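Local atomic coordinates of uncharacterized protein (Parabacteroides distasonis, PDB entry 4Q34), a protein that is a putative esterase of the alpha/beta hydrolase family, probably cleaving ester bonds in a substrate that has not been identified. Residues F37-V42 and G71-F76; Y84-P89 and A161-K166; V181-L186 and R267-W272. All coordinates share one frame; numbering follows the deposited sequence.

How the contacts relate
Three consecutive closures organise this chain, and none encloses or crosses another. From the N terminus, contact 1 comes first, setting helix 72-78 against strand 28-41, on one face of the central sheet. Strand 83-87 follows, and contact 2 closes a longer excursion by laying helix 153-167 over it; strands 28-41 and 83-87 are neighbours, and the Phe-37 and Leu-85 backbones probably hydrogen-bond, so contacts 1 and 2 share that junction. Contact 3 closes the last loop, of about 80 residues, by joining helix 178-185 to helix 257-277. It packs against contact 2 where Thr-185 meets Ala-161, but lies across the chain's centre from contact 1, their centres about 26 Å apart.

Contact 1 of 3, residues F37-V42 and G71-F76; sequences FYQKPV and GFQNIF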
# COMPACT_ATOMS: atom_id res chain seq x y z
N PHE A 37 1.83 6.52 -4.42
CA PHE A 37 0.93 7.48 -3.77
C PHE A 37 1.70 8.79 -3.71
O PHE A 37 2.87 8.79 -3.33
CB PHE A 37 0.56 7.01 -2.36
CG PHE A 37 -0.31 7.98 -1.62
CD1 PHE A 37 -1.68 8.01 -1.80
CD2 PHE A 37 0.25 8.86 -0.70
CE1 PHE A 37 -2.49 8.93 -1.10
CE2 PHE A 37 -0.55 9.77 0.00
CZ PHE A 37 -1.91 9.79 -0.19
N TYR A 38 1.05 9.90 -4.07
CA TYR A 38 1.76 11.16 -4.15
C TYR A 38 0.97 12.26 -3.49
O TYR A 38 -0.26 12.24 -3.42
CB TYR A 38 2.09 11.54 -5.61
CG TYR A 38 0.87 12.06 -6.36
CD1 TYR A 38 -0.02 11.17 -6.98
CD2 TYR A 38 0.56 13.42 -6.38
CE1 TYR A 38 -1.16 11.63 -7.62
CE2 TYR A 38 -0.58 13.88 -7.02
CZ TYR A 38 -1.43 12.98 -7.63
OH TYR A 38 -2.55 13.47 -8.27
N GLN A 39 1.70 13.26 -3.01
CA GLN A 39 1.06 14.47 -2.48
C GLN A 39 1.84 15.67 -2.95
O GLN A 39 3.08 15.67 -2.87
CB GLN A 39 1.07 14.40 -0.94
CG GLN A 39 0.32 13.23 -0.36
CD GLN A 39 0.27 13.25 1.15
OE1 GLN A 39 1.28 13.02 1.84
NE2 GLN A 39 -0.92 13.46 1.67
N LYS A 40 1.12 16.68 -3.46
CA LYS A 40 1.70 17.94 -3.91
C LYS A 40 1.25 19.02 -2.93
O LYS A 40 0.05 19.23 -2.74
CB LYS A 40 1.16 18.32 -5.30
CG LYS A 40 1.36 17.25 -6.33
CD LYS A 40 1.31 17.81 -7.75
CE LYS A 40 1.43 16.69 -8.78
NZ LYS A 40 1.03 17.12 -10.15
N PRO A 41 2.20 19.67 -2.26
CA PRO A 41 1.86 20.77 -1.38
C PRO A 41 1.55 22.05 -2.12
O PRO A 41 1.97 22.24 -3.27
CB PRO A 41 3.10 20.94 -0.52
CG PRO A 41 4.24 20.50 -1.41
CD PRO A 41 3.66 19.47 -2.38
N VAL A 42 0.79 22.91 -1.46
CA VAL A 42 0.67 24.29 -1.90
C VAL A 42 2.05 24.91 -1.98
O VAL A 42 2.88 24.73 -1.08
CB VAL A 42 -0.23 25.10 -0.95
CG1 VAL A 42 -0.23 26.61 -1.29
CG2 VAL A 42 -1.66 24.59 -1.02
N GLY A 71 7.52 10.49 9.49
CA GLY A 71 8.59 10.18 8.59
C GLY A 71 8.74 11.19 7.48
O GLY A 71 8.10 12.26 7.45
N PHE A 72 9.63 10.83 6.54
CA PHE A 72 9.99 11.71 5.43
C PHE A 72 8.79 12.10 4.56
O PHE A 72 8.75 13.19 4.00
CB PHE A 72 11.08 11.04 4.55
CG PHE A 72 12.48 11.21 5.08
CD1 PHE A 72 12.73 11.63 6.38
CD2 PHE A 72 13.57 11.00 4.25
CE1 PHE A 72 14.05 11.78 6.84
CE2 PHE A 72 14.87 11.15 4.69
CZ PHE A 72 15.11 11.57 5.99
N GLN A 73 7.82 11.19 4.44
CA GLN A 73 6.60 11.51 3.70
C GLN A 73 5.99 12.86 4.18
O GLN A 73 5.64 13.73 3.38
CB GLN A 73 5.57 10.39 3.84
CG GLN A 73 4.28 10.69 3.06
CD GLN A 73 3.32 9.53 3.05
OE1 GLN A 73 3.28 8.73 3.96
NE2 GLN A 73 2.57 9.38 1.95
N ASN A 74 5.81 12.97 5.50
CA ASN A 74 5.26 14.16 6.12
C ASN A 74 6.26 15.31 6.20
O ASN A 74 5.91 16.49 5.91
CB ASN A 74 4.74 13.87 7.52
CG ASN A 74 3.46 13.05 7.53
OD1 ASN A 74 3.14 12.30 6.58
ND2 ASN A 74 2.73 13.18 8.61
N ILE A 75 7.49 14.99 6.58
CA ILE A 75 8.51 16.01 6.79
C ILE A 75 8.80 16.80 5.51
O ILE A 75 8.87 18.02 5.52
CB ILE A 75 9.79 15.38 7.32
CG1 ILE A 75 9.56 14.86 8.73
CG2 ILE A 75 10.98 16.39 7.31
CD1 ILE A 75 10.63 13.90 9.22
N PHE A 76 8.99 16.10 4.39
CA PHE A 76 9.31 16.78 3.14
C PHE A 76 8.11 17.43 2.48
O PHE A 76 8.28 18.44 1.83
CB PHE A 76 10.14 15.89 2.21
CG PHE A 76 11.56 15.79 2.69
CD1 PHE A 76 12.44 16.84 2.46
CD2 PHE A 76 11.94 14.76 3.53
CE1 PHE A 76 13.72 16.81 2.96
CE2 PHE A 76 13.25 14.71 4.06
CZ PHE A 76 14.12 15.74 3.79
O HOH W 1 3.85 13.29 1.05
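Phe-37 receives the amide of Gln-73 at its ring edge, with NE2 of Gln-73 lying 3.6 Å from CD2 of Phe-37. That nitrogen sits near the ring plane, at the CD2-CE2 edge, with the amide turned 89° from the ring. Gln-73 gets there by stretching its whole chain away from the helix, CG opposite the backbone N (chi1 -180°). Beside it, OE1 of Gln-39 stays 3.9 Å from NE2 of Gln-73, a van der Waals approach.

In this alpha/beta hydrolase the strand belongs to the N-terminal antiparallel part of the central sheet, and the helix lies in the connection between parallel strands 49-52 and 83-87, on the side that helix 306-319 also occupies.

The polar link is water: one molecule donates to OE1 of Gln-39 at 2.7 Å and to the backbone O of Gln-73 at 3.0 Å. Gln-39 is gripped further by two glutamines: its OE1 accepts from Gln-11 of the second subunit and its NE2 bonds to Gln-11 of its own chain. NE2 of Gln-73 hydrogen-bonds to a glycerol, probably from crystallisation. The Phe-37 ring meets Phe-37 of the second subunit edge-to-face, which places this junction at the dimer interface.

Contact 2 of 3, residues Y84-P89 and A161-K166; sequences YLVDQP and AALFDK. With GOL (glycerol), chain I.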
# COMPACT_ATOMS: atom_id res chain seq x y z
N TYR A 84 6.49 11.49 -3.77
CA TYR A 84 6.00 10.29 -4.40
C TYR A 84 6.54 9.10 -3.64
O TYR A 84 7.74 8.87 -3.60
CB TYR A 84 6.45 10.23 -5.87
CG TYR A 84 5.78 11.23 -6.73
CD1 TYR A 84 6.12 12.56 -6.66
CD2 TYR A 84 4.75 10.84 -7.62
CE1 TYR A 84 5.45 13.51 -7.45
CE2 TYR A 84 4.10 11.77 -8.41
CZ TYR A 84 4.44 13.09 -8.30
OH TYR A 84 3.77 13.99 -9.10
N LEU A 85 5.65 8.37 -2.98
CA LEU A 85 6.03 7.15 -2.26
C LEU A 85 5.69 5.95 -3.14
O LEU A 85 4.58 5.88 -3.68
CB LEU A 85 5.26 7.04 -0.92
CG LEU A 85 5.66 7.89 0.31
CD1 LEU A 85 5.37 7.15 1.60
CD2 LEU A 85 7.13 8.31 0.31
N VAL A 86 6.59 4.97 -3.24
CA VAL A 86 6.42 3.91 -4.21
C VAL A 86 6.48 2.55 -3.51
O VAL A 86 7.31 2.35 -2.59
CB VAL A 86 7.51 4.01 -5.32
CG1 VAL A 86 7.31 2.91 -6.36
CG2 VAL A 86 7.53 5.42 -5.96
N ASP A 87 5.63 1.61 -3.96
CA ASP A 87 5.82 0.19 -3.78
C ASP A 87 6.26 -0.36 -5.15
O ASP A 87 5.53 -0.27 -6.15
CB ASP A 87 4.56 -0.49 -3.36
CG ASP A 87 4.00 0.05 -2.06
OD1 ASP A 87 4.74 0.40 -1.10
OD2 ASP A 87 2.75 0.09 -1.97
N GLN A 88 7.49 -0.85 -5.20
CA GLN A 88 8.10 -1.28 -6.42
C GLN A 88 7.37 -2.52 -6.90
O GLN A 88 6.64 -3.14 -6.15
CB GLN A 88 9.60 -1.53 -6.22
CG GLN A 88 9.93 -2.90 -5.65
CD GLN A 88 11.35 -3.12 -5.21
OE1 GLN A 88 12.24 -2.27 -5.36
NE2 GLN A 88 11.59 -4.33 -4.66
N PRO A 89 7.54 -2.86 -8.20
CA PRO A 89 6.97 -4.11 -8.76
C PRO A 89 7.14 -5.30 -7.83
O PRO A 89 8.21 -5.50 -7.25
CB PRO A 89 7.79 -4.30 -10.04
CG PRO A 89 8.11 -2.91 -10.46
CD PRO A 89 8.51 -2.29 -9.13
N ALA A 161 11.84 4.19 -13.87
CA ALA A 161 12.08 5.02 -15.06
C ALA A 161 10.77 5.54 -15.66
O ALA A 161 10.69 6.72 -16.06
CB ALA A 161 12.87 4.28 -16.09
N ALA A 162 9.75 4.68 -15.70
CA ALA A 162 8.43 5.04 -16.23
C ALA A 162 7.82 6.15 -15.35
O ALA A 162 7.22 7.09 -15.86
CB ALA A 162 7.51 3.83 -16.29
N LEU A 163 8.09 6.08 -14.05
CA LEU A 163 7.59 7.11 -13.15
C LEU A 163 8.27 8.45 -13.38
O LEU A 163 7.60 9.47 -13.47
CB LEU A 163 7.82 6.69 -11.70
CG LEU A 163 7.43 7.71 -10.63
CD1 LEU A 163 5.98 8.17 -10.81
CD2 LEU A 163 7.69 7.09 -9.24
N PHE A 164 9.61 8.46 -13.45
CA PHE A 164 10.34 9.68 -13.73
C PHE A 164 9.98 10.25 -15.10
O PHE A 164 9.87 11.44 -15.27
CB PHE A 164 11.84 9.48 -13.61
CG PHE A 164 12.33 9.55 -12.19
CD1 PHE A 164 12.46 10.77 -11.55
CD2 PHE A 164 12.59 8.41 -11.49
CE1 PHE A 164 12.86 10.85 -10.23
CE2 PHE A 164 13.04 8.48 -10.18
CZ PHE A 164 13.15 9.70 -9.55
N ASP A 165 9.78 9.39 -16.07
CA ASP A 165 9.35 9.88 -17.38
C ASP A 165 8.00 10.58 -17.32
O ASP A 165 7.77 11.57 -18.05
CB ASP A 165 9.32 8.74 -18.37
CG ASP A 165 10.73 8.34 -18.84
OD1 ASP A 165 11.73 9.03 -18.52
OD2 ASP A 165 10.80 7.31 -19.56
N LYS A 166 7.12 10.07 -16.51
CA LYS A 166 5.78 10.61 -16.35
C LYS A 166 5.76 11.96 -15.64
O LYS A 166 5.09 12.88 -16.10
CB LYS A 166 4.90 9.63 -15.58
CG LYS A 166 3.46 10.04 -15.31
CD LYS A 166 2.74 8.99 -14.46
CE LYS A 166 1.38 9.49 -14.00
NZ LYS A 166 0.45 9.69 -15.16
C1 GOL I . -1.36 11.82 -11.71
O1 GOL I . -1.66 10.75 -12.62
C2 GOL I . -0.02 12.49 -12.05
O2 GOL I . -0.23 13.86 -12.35
C3 GOL I . 0.98 12.39 -10.88
O3 GOL I . 1.73 13.57 -10.74
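Leu-163 divides its two methyls between two residues of the strand. CD2 of Leu-163 meets CG2 of Val-86 tip to tip at 3.7 Å, the tightest approach between helix and strand, while CD1 of Leu-163 comes obliquely to CD2 of Tyr-84 at 4.3 Å. The leucine is thrown outward from its helix, CG lying across from the backbone N (chi1 176°), and this sends the fork at CG toward the sheet. No hydrogen bond joins the two segments; the touch between them is apolar and buried.

Beyond this apolar touch a glycerol, probably left from crystallisation, reaches both segments. Its O3 lies in the plane of the Tyr-84 ring and shares a hydrogen bond of 2.7 Å with OH of Tyr-84. At its other end O1 of the glycerol receives a long, weak bond from NZ of Lys-166, 3.5 Å away, one helical turn after Leu-163 (three residues). The lysine also forms a cation-pi pair with Phe-14.

The next shell fixes the strand. Tyr-84 bonds through its backbone to Leu-49 and Phe-51, Leu-85 pairs with Phe-37, and the Tyr-84 ring lies near that of Tyr-38, with planes at about 20°. Leu-163 also rests on Val-50 of strand 49-52, which lies between strands 83-87 and 170-175. Helix 153-167 thus covers the sheet on its way from one parallel strand to another two places along, the beta-alpha-beta crossover of the alpha/beta hydrolase fold.

Contact 3 of 3, residues V181-L186 and R267-W272; sequences VGWNTL and RLMKIW
Trp-183 and Trp-272, which give the most surface to this contact, reach toward each other from opposite directions and meet through their six-membered rings. CH2 of Trp-272 lies over one face of the Trp-183 indole, 3.9 Å above its plane and displaced toward the rim; CH2 of Trp-272 is 4.0 Å from CZ3 of Trp-183. Next to it, CZ3 of Trp-272 comes to 4.1 Å from CH2 of Trp-183. The six-membered rings have centroids 4.9 Å apart and planes inclined at 47°, an oblique aromatic pair.

The third contributor is Met-269, present as selenomethionine. Its chain bends at chi2 (-41°) and again at chi3 (-85°), bringing CE of Met-269 to 3.9 Å from CZ2 of Trp-183. Residues 269 and 272 are one turn apart, so methyl and indole both leave the same side of helix 257-277 and together press on one tryptophan.

Trp-272 is held by its surroundings: NE1 donates to the backbone O of Pro-205, and Phe-206 meets its ring edge-to-face. Strand 242-246 lies alongside, with Ile-242 against Trp-183 and Ile-244 against both Met-269 and Trp-272. Helix 178-185, which carries Trp-183, follows strand 170-175 as the helix after the nucleophile elbow does in this family.

Between the helices no polar bond sets direction; shape and dispersion carry the join, while the Trp-272 N-H, satisfied by Pro-205, helps fix how that indole is turned.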
# COMPACT_ATOMS: atom_id res chain seq x y z
N VAL A 181 18.74 -0.26 -7.49
CA VAL A 181 17.58 0.13 -8.29
C VAL A 181 17.83 1.53 -8.85
O VAL A 181 17.65 1.77 -10.02
CB VAL A 181 16.26 0.01 -7.53
CG1 VAL A 181 15.12 0.59 -8.33
CG2 VAL A 181 15.99 -1.45 -7.18
N GLY A 182 18.25 2.45 -7.98
CA GLY A 182 18.66 3.79 -8.35
C GLY A 182 19.74 3.82 -9.42
O GLY A 182 19.61 4.53 -10.44
N TRP A 183 20.79 3.01 -9.25
CA TRP A 183 21.91 3.04 -10.18
C TRP A 183 21.44 2.57 -11.56
O TRP A 183 21.88 3.12 -12.57
CB TRP A 183 23.14 2.25 -9.73
CG TRP A 183 23.56 2.42 -8.31
CD1 TRP A 183 23.99 1.44 -7.50
CD2 TRP A 183 23.62 3.63 -7.53
NE1 TRP A 183 24.31 1.93 -6.26
CE2 TRP A 183 24.07 3.27 -6.25
CE3 TRP A 183 23.29 4.97 -7.77
CZ2 TRP A 183 24.22 4.20 -5.22
CZ3 TRP A 183 23.48 5.89 -6.75
CH2 TRP A 183 23.90 5.50 -5.48
N ASN A 184 20.53 1.61 -11.59
CA ASN A 184 19.96 1.11 -12.84
C ASN A 184 19.00 2.13 -13.50
O ASN A 184 19.01 2.30 -14.73
CB ASN A 184 19.25 -0.24 -12.60
CG ASN A 184 20.21 -1.42 -12.61
OD1 ASN A 184 20.61 -1.87 -13.66
ND2 ASN A 184 20.63 -1.88 -11.44
N THR A 185 18.18 2.76 -12.68
CA THR A 185 17.16 3.67 -13.18
C THR A 185 17.83 4.87 -13.87
O THR A 185 17.31 5.39 -14.88
CB THR A 185 16.25 4.12 -12.05
OG1 THR A 185 15.73 3.00 -11.35
CG2 THR A 185 15.07 4.94 -12.59
N LEU A 186 18.98 5.32 -13.35
CA LEU A 186 19.69 6.44 -13.93
C LEU A 186 20.00 6.25 -15.43
O LEU A 186 20.02 7.20 -16.22
CB LEU A 186 20.98 6.74 -13.12
CG LEU A 186 21.75 8.01 -13.51
CD1 LEU A 186 20.96 9.25 -13.13
CD2 LEU A 186 23.12 8.07 -12.83
N ARG A 267 33.20 1.53 3.13
CA ARG A 267 34.54 1.57 2.56
C ARG A 267 34.45 1.60 1.03
O ARG A 267 35.12 2.38 0.37
CB ARG A 267 35.33 0.33 3.04
CG ARG A 267 36.78 0.23 2.58
CD ARG A 267 37.34 -1.18 2.82
NE ARG A 267 36.79 -1.81 4.01
CZ ARG A 267 36.82 -3.12 4.25
NH1 ARG A 267 37.37 -3.95 3.38
NH2 ARG A 267 36.30 -3.60 5.37
N LEU A 268 33.62 0.76 0.49
CA LEU A 268 33.47 0.63 -0.95
C LEU A 268 32.90 1.86 -1.59
O LEU A 268 33.37 2.28 -2.64
CB LEU A 268 32.59 -0.55 -1.28
CG LEU A 268 32.37 -0.82 -2.76
CD1 LEU A 268 33.68 -0.95 -3.50
CD2 LEU A 268 31.49 -2.04 -2.91
N MSE A 269 31.88 2.45 -0.96
CA MSE A 269 31.26 3.65 -1.55
C MSE A 269 32.22 4.84 -1.54
O MSE A 269 32.20 5.68 -2.46
CB MSE A 269 29.96 4.01 -0.88
CG MSE A 269 28.89 2.96 -0.90
SE MSE A 269 28.78 2.03 -2.60
CE MSE A 269 27.63 3.25 -3.56
N LYS A 270 33.10 4.94 -0.53
CA LYS A 270 34.11 5.98 -0.56
C LYS A 270 35.08 5.81 -1.72
O LYS A 270 35.49 6.79 -2.34
CB LYS A 270 34.87 6.06 0.78
CG LYS A 270 33.94 6.56 1.88
CD LYS A 270 34.69 7.09 3.08
CE LYS A 270 35.06 5.98 3.99
NZ LYS A 270 35.69 6.56 5.21
N ILE A 271 35.41 4.56 -2.06
CA ILE A 271 36.28 4.28 -3.20
C ILE A 271 35.57 4.64 -4.50
O ILE A 271 36.14 5.34 -5.35
CB ILE A 271 36.72 2.82 -3.21
CG1 ILE A 271 37.65 2.57 -2.00
CG2 ILE A 271 37.40 2.48 -4.53
CD1 ILE A 271 37.91 1.09 -1.71
N TRP A 272 34.33 4.20 -4.61
CA TRP A 272 33.45 4.50 -5.76
C TRP A 272 33.30 6.01 -6.00
O TRP A 272 33.51 6.49 -7.11
CB TRP A 272 32.08 3.89 -5.51
CG TRP A 272 31.12 3.89 -6.67
CD1 TRP A 272 31.23 3.16 -7.82
CD2 TRP A 272 29.85 4.55 -6.75
NE1 TRP A 272 30.12 3.36 -8.62
CE2 TRP A 272 29.26 4.20 -7.98
CE3 TRP A 272 29.16 5.42 -5.89
CZ2 TRP A 272 28.05 4.69 -8.38
CZ3 TRP A 272 27.94 5.91 -6.30
CH2 TRP A 272 27.39 5.54 -7.52